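Local coordinates for protein transcription regulator (Lactobacillus plantarum WCFS1, PDB 3CLK) that probably regulates transcription as a DNA-binding protein, its dimeric periplasmic binding protein-like region probably sensing a small effector, at residues B[175-180]-B[201-206]; B[160-165]-B[184-189]; B[52-57]-B[78-83]. All coordinates share one frame; numbering follows the deposited sequence.

Interaction 1: B[175-180]-B[201-206]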
ATOM      1  N   GLN B 175       6.496   9.440  16.608  1.00 14.76           N
ATOM      2  CA  GLN B 175       6.142  10.327  17.717  1.00 16.09           C
ATOM      3  C   GLN B 175       6.115   9.599  19.048  1.00 15.99           C
ATOM      4  O   GLN B 175       6.586  10.114  20.056  1.00 17.02           O
ATOM      5  CB  GLN B 175       4.780  11.004  17.467  1.00 16.35           C
ATOM      6  CG  GLN B 175       4.769  11.950  16.248  1.00 16.65           C
ATOM      7  CD  GLN B 175       5.937  12.917  16.262  1.00 18.03           C
ATOM      8  OE1 GLN B 175       7.079  12.525  16.030  1.00 19.78           O
ATOM      9  NE2 GLN B 175       5.656  14.192  16.547  1.00 18.90           N
ATOM     10  N   ALA B 176       5.544   8.403  19.052  1.00 16.18           N
ATOM     11  CA  ALA B 176       5.485   7.615  20.269  1.00 16.17           C
ATOM     12  C   ALA B 176       6.896   7.227  20.736  1.00 15.13           C
ATOM     13  O   ALA B 176       7.174   7.236  21.931  1.00 16.51           O
ATOM     14  CB  ALA B 176       4.638   6.361  20.040  1.00 15.75           C
HETATM   15  N   MSE B 177       7.792   6.894  19.807  1.00 16.14           N
HETATM   16  CA  MSE B 177       9.150   6.505  20.214  1.00 15.77           C
HETATM   17  C   MSE B 177       9.862   7.714  20.845  1.00 16.85           C
HETATM   18  O   MSE B 177      10.643   7.567  21.795  1.00 15.45           O
HETATM   19  CB  MSE B 177       9.937   5.951  19.017  1.00 16.03           C
HETATM   20  CG  MSE B 177      11.337   5.405  19.355  1.00 16.24           C
HETATM   21 SE   MSE B 177      11.343   3.902  20.620  1.00 24.49          SE
HETATM   22  CE  MSE B 177      12.206   4.727  22.158  1.00 19.16           C
ATOM     23  N   LYS B 178       9.582   8.911  20.328  1.00 16.63           N
ATOM     24  CA  LYS B 178      10.169  10.130  20.874  1.00 17.98           C
ATOM     25  C   LYS B 178       9.640  10.295  22.295  1.00 17.95           C
ATOM     26  O   LYS B 178      10.389  10.637  23.212  1.00 18.35           O
ATOM     27  CB  LYS B 178       9.792  11.345  20.017  1.00 18.99           C
ATOM     28  CG  LYS B 178      10.430  11.333  18.632  1.00 20.03           C
ATOM     29  CD  LYS B 178       9.929  12.486  17.780  1.00 22.18           C
ATOM     30  CE  LYS B 178      10.480  12.416  16.356  1.00 17.56           C
ATOM     31  NZ  LYS B 178       9.901  13.519  15.540  1.00 18.46           N
ATOM     32  N   ALA B 179       8.348  10.022  22.471  1.00 15.70           N
ATOM     33  CA  ALA B 179       7.713  10.107  23.773  1.00 17.72           C
ATOM     34  C   ALA B 179       8.396   9.149  24.759  1.00 18.76           C
ATOM     35  O   ALA B 179       8.741   9.534  25.878  1.00 18.57           O
ATOM     36  CB  ALA B 179       6.233   9.774  23.648  1.00 17.76           C
ATOM     37  N   PHE B 180       8.597   7.902  24.348  1.00 18.92           N
ATOM     38  CA  PHE B 180       9.254   6.940  25.230  1.00 18.39           C
ATOM     39  C   PHE B 180      10.630   7.468  25.606  1.00 19.42           C
ATOM     40  O   PHE B 180      11.047   7.376  26.762  1.00 20.39           O
ATOM     41  CB  PHE B 180       9.384   5.582  24.552  1.00 17.43           C
ATOM     42  CG  PHE B 180       8.076   4.877  24.346  1.00 18.57           C
ATOM     43  CD1 PHE B 180       7.143   4.794  25.375  1.00 19.52           C
ATOM     44  CD2 PHE B 180       7.796   4.244  23.141  1.00 16.02           C
ATOM     45  CE1 PHE B 180       5.950   4.086  25.201  1.00 18.14           C
ATOM     46  CE2 PHE B 180       6.619   3.542  22.960  1.00 14.47           C
ATOM     47  CZ  PHE B 180       5.692   3.462  23.994  1.00 16.23           C
ATOM     48  N   LEU B 201      10.660   1.808  14.666  1.00 17.56           N
ATOM     49  CA  LEU B 201      11.938   1.233  14.262  1.00 19.29           C
ATOM     50  C   LEU B 201      12.953   2.276  13.825  1.00 20.27           C
ATOM     51  O   LEU B 201      14.121   2.246  14.245  1.00 19.22           O
ATOM     52  CB  LEU B 201      11.716   0.243  13.113  1.00 21.60           C
ATOM     53  CG  LEU B 201      12.831  -0.753  12.761  1.00 26.45           C
ATOM     54  CD1 LEU B 201      12.399  -1.627  11.571  1.00 24.92           C
ATOM     55  CD2 LEU B 201      14.093  -0.015  12.416  1.00 27.37           C
ATOM     56  N   ASN B 202      12.522   3.183  12.954  1.00 18.68           N
ATOM     57  CA  ASN B 202      13.414   4.213  12.459  1.00 16.94           C
ATOM     58  C   ASN B 202      13.778   5.222  13.547  1.00 17.73           C
ATOM     59  O   ASN B 202      14.933   5.636  13.628  1.00 16.16           O
ATOM     60  CB  ASN B 202      12.793   4.935  11.254  1.00 16.44           C
ATOM     61  CG  ASN B 202      12.768   4.070   9.996  1.00 18.24           C
ATOM     62  OD1 ASN B 202      13.476   3.061   9.904  1.00 18.02           O
ATOM     63  ND2 ASN B 202      11.967   4.470   9.018  1.00 15.04           N
ATOM     64  N   GLN B 203      12.811   5.619  14.378  1.00 16.25           N
ATOM     65  CA  GLN B 203      13.108   6.583  15.436  1.00 16.87           C
ATOM     66  C   GLN B 203      14.044   5.974  16.465  1.00 18.46           C
ATOM     67  O   GLN B 203      14.947   6.646  16.961  1.00 18.55           O
ATOM     68  CB  GLN B 203      11.840   7.081  16.140  1.00 18.14           C
ATOM     69  CG  GLN B 203      12.131   8.201  17.165  1.00 19.16           C
ATOM     70  CD  GLN B 203      12.789   9.422  16.526  1.00 21.10           C
ATOM     71  OE1 GLN B 203      13.681  10.049  17.107  1.00 23.78           O
ATOM     72  NE2 GLN B 203      12.345   9.765  15.330  1.00 20.85           N
ATOM     73  N   ALA B 204      13.822   4.707  16.798  1.00 18.69           N
ATOM     74  CA  ALA B 204      14.693   4.025  17.756  1.00 20.32           C
ATOM     75  C   ALA B 204      16.107   4.072  17.189  1.00 21.14           C
ATOM     76  O   ALA B 204      17.069   4.385  17.890  1.00 20.24           O
ATOM     77  CB  ALA B 204      14.260   2.575  17.930  1.00 19.66           C
ATOM     78  N   SER B 205      16.221   3.767  15.904  1.00 21.95           N
ATOM     79  CA  SER B 205      17.507   3.770  15.227  1.00 23.38           C
ATOM     80  C   SER B 205      18.189   5.133  15.348  1.00 23.48           C
ATOM     81  O   SER B 205      19.392   5.216  15.610  1.00 23.67           O
ATOM     82  CB  SER B 205      17.319   3.392  13.761  1.00 26.21           C
ATOM     83  OG  SER B 205      18.566   3.355  13.095  1.00 31.47           O
ATOM     84  N   SER B 206      17.418   6.202  15.172  1.00 22.77           N
ATOM     85  CA  SER B 206      17.955   7.549  15.283  1.00 22.99           C
ATOM     86  C   SER B 206      18.456   7.843  16.700  1.00 23.27           C
ATOM     87  O   SER B 206      19.381   8.643  16.885  1.00 22.22           O
ATOM     88  CB  SER B 206      16.898   8.578  14.882  1.00 24.90           C
ATOM     89  OG  SER B 206      16.593   8.465  13.498  1.00 28.74           O
TER

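Interaction 2: B[160-165]-B[184-189]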
ATOM      1  N   GLN B 160       0.524   3.668  32.627  1.00 32.97           N
ATOM      2  CA  GLN B 160      -0.014   4.538  31.590  1.00 32.59           C
ATOM      3  C   GLN B 160       1.071   5.205  30.759  1.00 30.72           C
ATOM      4  O   GLN B 160       0.835   5.567  29.616  1.00 30.07           O
ATOM      5  CB  GLN B 160      -0.923   5.613  32.200  1.00 36.45           C
ATOM      6  CG  GLN B 160      -2.271   5.100  32.694  1.00 39.06           C
ATOM      7  CD  GLN B 160      -3.077   4.432  31.597  1.00 43.27           C
ATOM      8  OE1 GLN B 160      -3.191   4.958  30.487  1.00 45.53           O
ATOM      9  NE2 GLN B 160      -3.650   3.273  31.903  1.00 43.51           N
ATOM     10  N   GLU B 161       2.257   5.371  31.330  1.00 31.02           N
ATOM     11  CA  GLU B 161       3.358   5.992  30.606  1.00 31.99           C
ATOM     12  C   GLU B 161       3.883   5.096  29.487  1.00 29.85           C
ATOM     13  O   GLU B 161       4.596   5.559  28.596  1.00 29.43           O
ATOM     14  CB  GLU B 161       4.497   6.340  31.568  1.00 35.25           C
ATOM     15  CG  GLU B 161       4.068   7.271  32.682  1.00 40.38           C
ATOM     16  CD  GLU B 161       3.165   8.378  32.172  1.00 43.13           C
ATOM     17  OE1 GLU B 161       3.639   9.212  31.370  1.00 45.04           O
ATOM     18  OE2 GLU B 161       1.978   8.400  32.564  1.00 44.14           O
ATOM     19  N   TRP B 162       3.525   3.816  29.541  1.00 27.00           N
ATOM     20  CA  TRP B 162       3.953   2.842  28.539  1.00 24.68           C
ATOM     21  C   TRP B 162       2.964   2.778  27.378  1.00 24.29           C
ATOM     22  O   TRP B 162       3.152   2.024  26.414  1.00 20.03           O
ATOM     23  CB  TRP B 162       4.075   1.455  29.176  1.00 24.94           C
ATOM     24  CG  TRP B 162       5.181   1.321  30.195  1.00 23.63           C
ATOM     25  CD1 TRP B 162       6.121   2.259  30.526  1.00 25.04           C
ATOM     26  CD2 TRP B 162       5.489   0.157  30.971  1.00 23.64           C
ATOM     27  NE1 TRP B 162       6.995   1.748  31.457  1.00 22.53           N
ATOM     28  CE2 TRP B 162       6.631   0.458  31.749  1.00 24.40           C
ATOM     29  CE3 TRP B 162       4.912  -1.114  31.084  1.00 23.91           C
ATOM     30  CZ2 TRP B 162       7.211  -0.463  32.627  1.00 24.13           C
ATOM     31  CZ3 TRP B 162       5.489  -2.037  31.961  1.00 25.83           C
ATOM     32  CH2 TRP B 162       6.627  -1.703  32.719  1.00 25.65           C
ATOM     33  N   ILE B 163       1.911   3.582  27.480  1.00 22.62           N
ATOM     34  CA  ILE B 163       0.874   3.628  26.468  1.00 21.87           C
ATOM     35  C   ILE B 163       0.922   4.978  25.762  1.00 23.65           C
ATOM     36  O   ILE B 163       0.695   6.026  26.383  1.00 22.24           O
ATOM     37  CB  ILE B 163      -0.516   3.421  27.119  1.00 22.65           C
ATOM     38  CG1 ILE B 163      -0.480   2.170  28.005  1.00 22.63           C
ATOM     39  CG2 ILE B 163      -1.583   3.270  26.054  1.00 21.28           C
ATOM     40  CD1 ILE B 163      -1.738   1.970  28.862  1.00 20.29           C
ATOM     41  N   LYS B 164       1.253   4.948  24.473  1.00 22.84           N
ATOM     42  CA  LYS B 164       1.340   6.157  23.668  1.00 24.55           C
ATOM     43  C   LYS B 164       0.365   6.036  22.512  1.00 24.91           C
ATOM     44  O   LYS B 164       0.620   5.322  21.539  1.00 25.69           O
ATOM     45  CB  LYS B 164       2.758   6.348  23.134  1.00 26.20           C
ATOM     46  CG  LYS B 164       3.809   6.517  24.219  1.00 28.36           C
ATOM     47  CD  LYS B 164       3.542   7.751  25.079  1.00 31.60           C
ATOM     48  CE  LYS B 164       4.621   7.916  26.138  1.00 31.04           C
ATOM     49  NZ  LYS B 164       4.376   9.091  27.016  1.00 33.85           N
ATOM     50  N   PRO B 165      -0.789   6.708  22.625  1.00 24.41           N
ATOM     51  CA  PRO B 165      -1.826   6.686  21.595  1.00 25.58           C
ATOM     52  C   PRO B 165      -1.357   7.295  20.280  1.00 23.54           C
ATOM     53  O   PRO B 165      -0.393   8.061  20.234  1.00 23.96           O
ATOM     54  CB  PRO B 165      -2.959   7.495  22.230  1.00 24.53           C
ATOM     55  CG  PRO B 165      -2.797   7.202  23.682  1.00 27.17           C
ATOM     56  CD  PRO B 165      -1.299   7.334  23.858  1.00 27.35           C
ATOM     57  N   THR B 184      14.575   5.331  27.278  1.00 22.54           N
ATOM     58  CA  THR B 184      13.426   4.571  27.750  1.00 22.05           C
ATOM     59  C   THR B 184      13.855   3.326  28.507  1.00 23.24           C
ATOM     60  O   THR B 184      14.903   2.746  28.224  1.00 23.33           O
ATOM     61  CB  THR B 184      12.518   4.118  26.589  1.00 20.84           C
ATOM     62  OG1 THR B 184      11.391   3.419  27.121  1.00 19.12           O
ATOM     63  CG2 THR B 184      13.263   3.190  25.637  1.00 17.84           C
ATOM     64  N   ASP B 185      13.034   2.915  29.465  1.00 24.12           N
ATOM     65  CA  ASP B 185      13.319   1.722  30.252  1.00 24.42           C
ATOM     66  C   ASP B 185      12.590   0.538  29.632  1.00 22.30           C
ATOM     67  O   ASP B 185      12.692  -0.587  30.117  1.00 20.78           O
ATOM     68  CB  ASP B 185      12.868   1.919  31.704  1.00 31.14           C
ATOM     69  CG  ASP B 185      11.375   2.177  31.819  1.00 36.49           C
ATOM     70  OD1 ASP B 185      10.877   3.105  31.141  1.00 40.94           O
ATOM     71  OD2 ASP B 185      10.699   1.457  32.586  1.00 40.90           O
ATOM     72  N   LEU B 186      11.845   0.795  28.560  1.00 18.75           N
ATOM     73  CA  LEU B 186      11.117  -0.269  27.871  1.00 17.23           C
ATOM     74  C   LEU B 186      12.108  -1.137  27.098  1.00 17.92           C
ATOM     75  O   LEU B 186      13.115  -0.641  26.602  1.00 17.63           O
ATOM     76  CB  LEU B 186      10.109   0.323  26.882  1.00 16.94           C
ATOM     77  CG  LEU B 186       8.949   1.134  27.469  1.00 18.49           C
ATOM     78  CD1 LEU B 186       8.090   1.708  26.348  1.00 13.62           C
ATOM     79  CD2 LEU B 186       8.118   0.231  28.374  1.00 16.89           C
ATOM     80  N   THR B 187      11.822  -2.430  26.998  1.00 16.15           N
ATOM     81  CA  THR B 187      12.688  -3.328  26.250  1.00 17.24           C
ATOM     82  C   THR B 187      11.878  -3.963  25.132  1.00 16.31           C
ATOM     83  O   THR B 187      12.423  -4.601  24.250  1.00 17.59           O
ATOM     84  CB  THR B 187      13.250  -4.442  27.122  1.00 16.73           C
ATOM     85  OG1 THR B 187      12.175  -5.268  27.581  1.00 20.38           O
ATOM     86  CG2 THR B 187      14.004  -3.859  28.300  1.00 20.05           C
ATOM     87  N   GLY B 188      10.565  -3.771  25.182  1.00 16.90           N
ATOM     88  CA  GLY B 188       9.695  -4.310  24.157  1.00 16.96           C
ATOM     89  C   GLY B 188       8.577  -3.332  23.854  1.00 15.88           C
ATOM     90  O   GLY B 188       8.067  -2.670  24.760  1.00 18.01           O
ATOM     91  N   ILE B 189       8.202  -3.229  22.585  1.00 15.36           N
ATOM     92  CA  ILE B 189       7.121  -2.334  22.173  1.00 15.94           C
ATOM     93  C   ILE B 189       6.233  -3.003  21.130  1.00 15.71           C
ATOM     94  O   ILE B 189       6.722  -3.631  20.185  1.00 14.32           O
ATOM     95  CB  ILE B 189       7.674  -1.023  21.583  1.00 14.67           C
ATOM     96  CG1 ILE B 189       8.443  -0.250  22.658  1.00 14.21           C
ATOM     97  CG2 ILE B 189       6.534  -0.164  21.032  1.00 14.22           C
ATOM     98  CD1 ILE B 189       9.162   0.979  22.115  1.00 15.53           C
TER

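Interaction 3: B[52-57]-B[78-83]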
ATOM      1  N   GLU B  52     -19.851  13.790   4.310  1.00 60.86           N
ATOM      2  CA  GLU B  52     -20.733  13.357   3.233  1.00 60.45           C
ATOM      3  C   GLU B  52     -20.012  12.429   2.267  1.00 59.94           C
ATOM      4  O   GLU B  52     -20.647  11.700   1.504  1.00 59.84           O
ATOM      5  CB  GLU B  52     -21.283  14.569   2.475  1.00 61.43           C
ATOM      6  CG  GLU B  52     -22.200  15.448   3.310  1.00 62.46           C
ATOM      7  CD  GLU B  52     -23.429  14.705   3.796  1.00 63.66           C
ATOM      8  OE1 GLU B  52     -23.270  13.650   4.448  1.00 64.45           O
ATOM      9  OE2 GLU B  52     -24.555  15.175   3.527  1.00 63.81           O
ATOM     10  N   GLU B  53     -18.684  12.466   2.298  1.00 58.87           N
ATOM     11  CA  GLU B  53     -17.877  11.614   1.435  1.00 57.99           C
ATOM     12  C   GLU B  53     -18.388  10.193   1.636  1.00 56.63           C
ATOM     13  O   GLU B  53     -18.375   9.366   0.725  1.00 57.08           O
ATOM     14  CB  GLU B  53     -16.406  11.693   1.851  1.00 59.87           C
ATOM     15  CG  GLU B  53     -16.113  11.024   3.195  1.00 62.22           C
ATOM     16  CD  GLU B  53     -14.762  11.409   3.775  1.00 63.53           C
ATOM     17  OE1 GLU B  53     -14.367  10.816   4.805  1.00 62.62           O
ATOM     18  OE2 GLU B  53     -14.100  12.305   3.207  1.00 63.86           O
ATOM     19  N   GLN B  54     -18.849   9.939   2.855  1.00 53.94           N
ATOM     20  CA  GLN B  54     -19.368   8.644   3.263  1.00 51.25           C
ATOM     21  C   GLN B  54     -20.771   8.390   2.723  1.00 50.37           C
ATOM     22  O   GLN B  54     -20.993   7.454   1.954  1.00 48.95           O
ATOM     23  CB  GLN B  54     -19.369   8.582   4.785  1.00 49.79           C
ATOM     24  CG  GLN B  54     -19.835   7.283   5.375  1.00 49.00           C
ATOM     25  CD  GLN B  54     -19.443   7.166   6.829  1.00 48.57           C
ATOM     26  OE1 GLN B  54     -18.258   7.093   7.155  1.00 48.38           O
ATOM     27  NE2 GLN B  54     -20.432   7.161   7.714  1.00 46.26           N
ATOM     28  N   LYS B  55     -21.715   9.227   3.138  1.00 49.32           N
ATOM     29  CA  LYS B  55     -23.101   9.105   2.705  1.00 49.09           C
ATOM     30  C   LYS B  55     -23.183   8.899   1.195  1.00 48.45           C
ATOM     31  O   LYS B  55     -23.956   8.071   0.715  1.00 46.91           O
ATOM     32  CB  LYS B  55     -23.870  10.361   3.123  1.00 51.39           C
ATOM     33  CG  LYS B  55     -25.375  10.324   2.902  1.00 51.97           C
ATOM     34  CD  LYS B  55     -25.745  10.714   1.487  1.00 53.04           C
ATOM     35  CE  LYS B  55     -27.130  11.334   1.459  1.00 53.99           C
ATOM     36  NZ  LYS B  55     -27.183  12.548   2.325  1.00 54.30           N
ATOM     37  N   HIS B  56     -22.376   9.648   0.450  1.00 48.33           N
ATOM     38  CA  HIS B  56     -22.359   9.544  -1.005  1.00 48.90           C
ATOM     39  C   HIS B  56     -21.716   8.253  -1.493  1.00 47.72           C
ATOM     40  O   HIS B  56     -22.002   7.780  -2.594  1.00 46.67           O
ATOM     41  CB  HIS B  56     -21.634  10.747  -1.604  1.00 50.74           C
ATOM     42  CG  HIS B  56     -22.410  12.020  -1.497  1.00 54.21           C
ATOM     43  ND1 HIS B  56     -23.571  12.241  -2.206  1.00 54.67           N
ATOM     44  CD2 HIS B  56     -22.221  13.120  -0.731  1.00 54.83           C
ATOM     45  CE1 HIS B  56     -24.066  13.422  -1.881  1.00 56.10           C
ATOM     46  NE2 HIS B  56     -23.266  13.976  -0.988  1.00 57.39           N
ATOM     47  N   ALA B  57     -20.840   7.685  -0.674  1.00 46.27           N
ATOM     48  CA  ALA B  57     -20.190   6.439  -1.039  1.00 45.00           C
ATOM     49  C   ALA B  57     -21.261   5.352  -1.006  1.00 43.36           C
ATOM     50  O   ALA B  57     -21.371   4.549  -1.934  1.00 41.76           O
ATOM     51  CB  ALA B  57     -19.068   6.120  -0.057  1.00 44.42           C
ATOM     52  N   ASP B  78     -23.990   7.147  12.740  1.00 42.33           N
ATOM     53  CA  ASP B  78     -25.261   6.552  13.136  1.00 45.09           C
ATOM     54  C   ASP B  78     -26.298   6.615  12.016  1.00 45.78           C
ATOM     55  O   ASP B  78     -27.027   5.646  11.781  1.00 45.96           O
ATOM     56  CB  ASP B  78     -25.810   7.250  14.381  1.00 46.91           C
ATOM     57  CG  ASP B  78     -24.825   7.242  15.529  1.00 49.35           C
ATOM     58  OD1 ASP B  78     -23.828   7.992  15.463  1.00 51.70           O
ATOM     59  OD2 ASP B  78     -25.042   6.480  16.492  1.00 51.44           O
ATOM     60  N   ASP B  79     -26.362   7.749  11.325  1.00 45.02           N
ATOM     61  CA  ASP B  79     -27.321   7.923  10.239  1.00 45.44           C
ATOM     62  C   ASP B  79     -26.918   7.209   8.951  1.00 43.97           C
ATOM     63  O   ASP B  79     -27.775   6.696   8.233  1.00 44.13           O
ATOM     64  CB  ASP B  79     -27.549   9.413   9.959  1.00 46.97           C
ATOM     65  CG  ASP B  79     -28.149  10.140  11.150  1.00 47.92           C
ATOM     66  OD1 ASP B  79     -29.043   9.565  11.806  1.00 49.44           O
ATOM     67  OD2 ASP B  79     -27.737  11.286  11.425  1.00 48.98           O
ATOM     68  N   ASN B  80     -25.623   7.181   8.647  1.00 41.45           N
ATOM     69  CA  ASN B  80     -25.169   6.500   7.441  1.00 37.99           C
ATOM     70  C   ASN B  80     -25.378   4.994   7.580  1.00 35.57           C
ATOM     71  O   ASN B  80     -25.553   4.292   6.587  1.00 34.99           O
ATOM     72  CB  ASN B  80     -23.698   6.813   7.168  1.00 38.37           C
ATOM     73  CG  ASN B  80     -23.513   8.093   6.373  1.00 39.81           C
ATOM     74  OD1 ASN B  80     -22.695   8.949   6.719  1.00 39.30           O
ATOM     75  ND2 ASN B  80     -24.273   8.226   5.291  1.00 38.85           N
ATOM     76  N   LEU B  81     -25.369   4.510   8.819  1.00 34.45           N
ATOM     77  CA  LEU B  81     -25.570   3.095   9.098  1.00 35.96           C
ATOM     78  C   LEU B  81     -27.040   2.723   8.918  1.00 38.13           C
ATOM     79  O   LEU B  81     -27.350   1.696   8.311  1.00 37.83           O
ATOM     80  CB  LEU B  81     -25.125   2.763  10.521  1.00 34.60           C
ATOM     81  CG  LEU B  81     -25.433   1.351  11.036  1.00 35.11           C
ATOM     82  CD1 LEU B  81     -24.882   0.301  10.080  1.00 33.95           C
ATOM     83  CD2 LEU B  81     -24.827   1.185  12.420  1.00 35.84           C
ATOM     84  N   GLN B  82     -27.946   3.546   9.448  1.00 39.61           N
ATOM     85  CA  GLN B  82     -29.374   3.266   9.296  1.00 42.01           C
ATOM     86  C   GLN B  82     -29.688   3.362   7.806  1.00 40.97           C
ATOM     87  O   GLN B  82     -30.577   2.686   7.296  1.00 40.65           O
ATOM     88  CB  GLN B  82     -30.230   4.276  10.071  1.00 44.45           C
ATOM     89  CG  GLN B  82     -29.964   5.727   9.712  1.00 49.85           C
ATOM     90  CD  GLN B  82     -31.196   6.608   9.834  1.00 52.74           C
ATOM     91  OE1 GLN B  82     -31.850   6.649  10.878  1.00 54.11           O
ATOM     92  NE2 GLN B  82     -31.514   7.325   8.761  1.00 54.01           N
ATOM     93  N   LEU B  83     -28.936   4.207   7.113  1.00 40.09           N
ATOM     94  CA  LEU B  83     -29.119   4.386   5.684  1.00 40.22           C
ATOM     95  C   LEU B  83     -28.829   3.074   4.948  1.00 39.86           C
ATOM     96  O   LEU B  83     -29.645   2.604   4.158  1.00 40.32           O
ATOM     97  CB  LEU B  83     -28.202   5.502   5.183  1.00 40.53           C
ATOM     98  CG  LEU B  83     -28.238   5.881   3.702  1.00 42.71           C
ATOM     99  CD1 LEU B  83     -27.369   4.935   2.896  1.00 44.15           C
ATOM    100  CD2 LEU B  83     -29.682   5.872   3.209  1.00 44.53           C
TER

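Interaction 1: B[175-180]-B[201-206]
M177, a selenomethionine, and Q203 face each other where helices 170-180 and 194-206 pack side by side, their axes 8.6 Å apart and inclined at 40°. This is the tight part of the contact. M177 CB lies 3.6 Å from Q203 CB, and M177 CG touches both Q203 CG and the backbone N of A204. The first torsion of M177 (chi1 -175°) sets CG against these two residues, and the later bends bring SE 4.2 Å from A204 CB. Beneath, M177 also rests on I189 of strand 188-191, which lies between the two helices in the chain, so the pair belongs to consecutive beta-alpha units on the mixed sheet.

The outer side faces solvent and buries less, although one pair there is close: K178 lies across Q203 at about a right angle, with CE 3.4 Å from Q203 NE2. Its extended chain runs along its own helix, where K178 NZ donates to Q175 OE1 at 3.0 Å, in the carbonyl plane and on a lone pair. No hydrogen bond joins the two segments: methylene and selenium contacts hold the buried side, while at the surface the lysine methylenes lie against the glutamine amide.

Interaction 2: B[160-165]-B[184-189]
The indole of W162 has L186 CD2 standing over one face, almost exactly above the five-membered ring: the methyl carbon is 3.4 Å from that ring's centroid and only 3° off its normal, a well-centred CH-pi contact. The same methyl is nearly equidistant from all the pyrrole atoms, W162 CD1 being 3.6 Å from L186 CD2. The carboxylate of D185 comes in obliquely near the nitrogen, its plane turned 48° from the indole. D185 OD2 stops 3.9 Å from W162 NE1, so proximity and not a hydrogen bond relates the two. Y147 of helix 138-153 and I156 also touch the indole.

L186 reaches the ring because CG stands anti to the carbonyl carbon; CD1 continues the extended chain, and the other branch, CD2, turns onto the indole. Its backbone is fixed by an ST turn in which the L186 N-H points to T184 OG1 over 3.0 Å, bent only to 165°. The same turn leaves D185 at the surface beside the indole, while F180 of helix 170-180 packs against L186.

Both residues come just before strands, 163-164 and 188-191, which are not neighbours: strand 128-131 runs between them. W162 bonds through its backbone to I130 of that strand. The contact therefore spans the entry end of a Rossmann-like sheet, from the helix 138-153 side to the helix 170-180 side. Its grip is dispersive, methyl on pi face, and the acidic group set obliquely near the nitrogen would at most add a weak electrostatic pull on the indole N-H.

Interaction 3: B[52-57]-B[78-83]
Neighbouring helices of the alpha/beta layer around the parallel sheet, 53-63 and 78-86, meet at their first turns through Q54, K55 and N80. The side chain of N80 is the wedge: its CB points toward the other helix, and its amide is buried between Q54 and K55. Q54 NE2 donates to N80 OD1 at 3.1 Å, but the bond is weak, bent to 133°, and the two amide planes are 63° apart. The same nitrogen also passes 3.3 Å from N80 CB, so the Q54 side chain passes obliquely by that of N80. Q54 gets there with CG anti to the backbone N (chi1 -178°) and the chain extended beyond it. The stronger partner of N80 OD1 is the hydroxyl of T77, just before its own helix, which helps fix the rotation of the amide; the Q54 bond is the weaker addition.

The other end of that amide is packed tightly against the start of K55: N80 ND2 sits 3.0 Å from K55 CA and 3.1 Å from K55 CB. K55 then bends away, and its NZ lies at long salt-bridge range of E52 OE2. With Q54 shortened to an alanine, the weak bond and the cover over N80 OD1 would be lost, and the amide would probably be left to T77 with a gap beside it and more freedom to turn.

E53 and H56, on the same turns of helix 53-63, pack against H35 and N40 of the second subunit. Strand 68-72 links the two helices in the chain, making this the side-by-side pairing of consecutive crossover helices typical of a Rossmann-like beta-alpha-beta fold.

Overall arrangement
Interactions 1 and 2 lie in one half of the chain, their centres 11 Å apart; interaction 2 lies at the strands that precede and follow helix 170-180, one of the two helices of interaction 1. They touch where F180 meets L186 and K164, so the helix pairing of 175-180 with 201-206 and the indole-leucine contact form one continuous packed region. Interaction 3 belongs to the other sheet, with centres about 37 Å from both. All three are partly buried. Chemistry follows place: interaction 1 is apolar inside, with a lysine against a glutamine amide at the surface, interaction 2 is methyl on aromatic at a sheet end, and interaction 3 places a polar amide between helix starts.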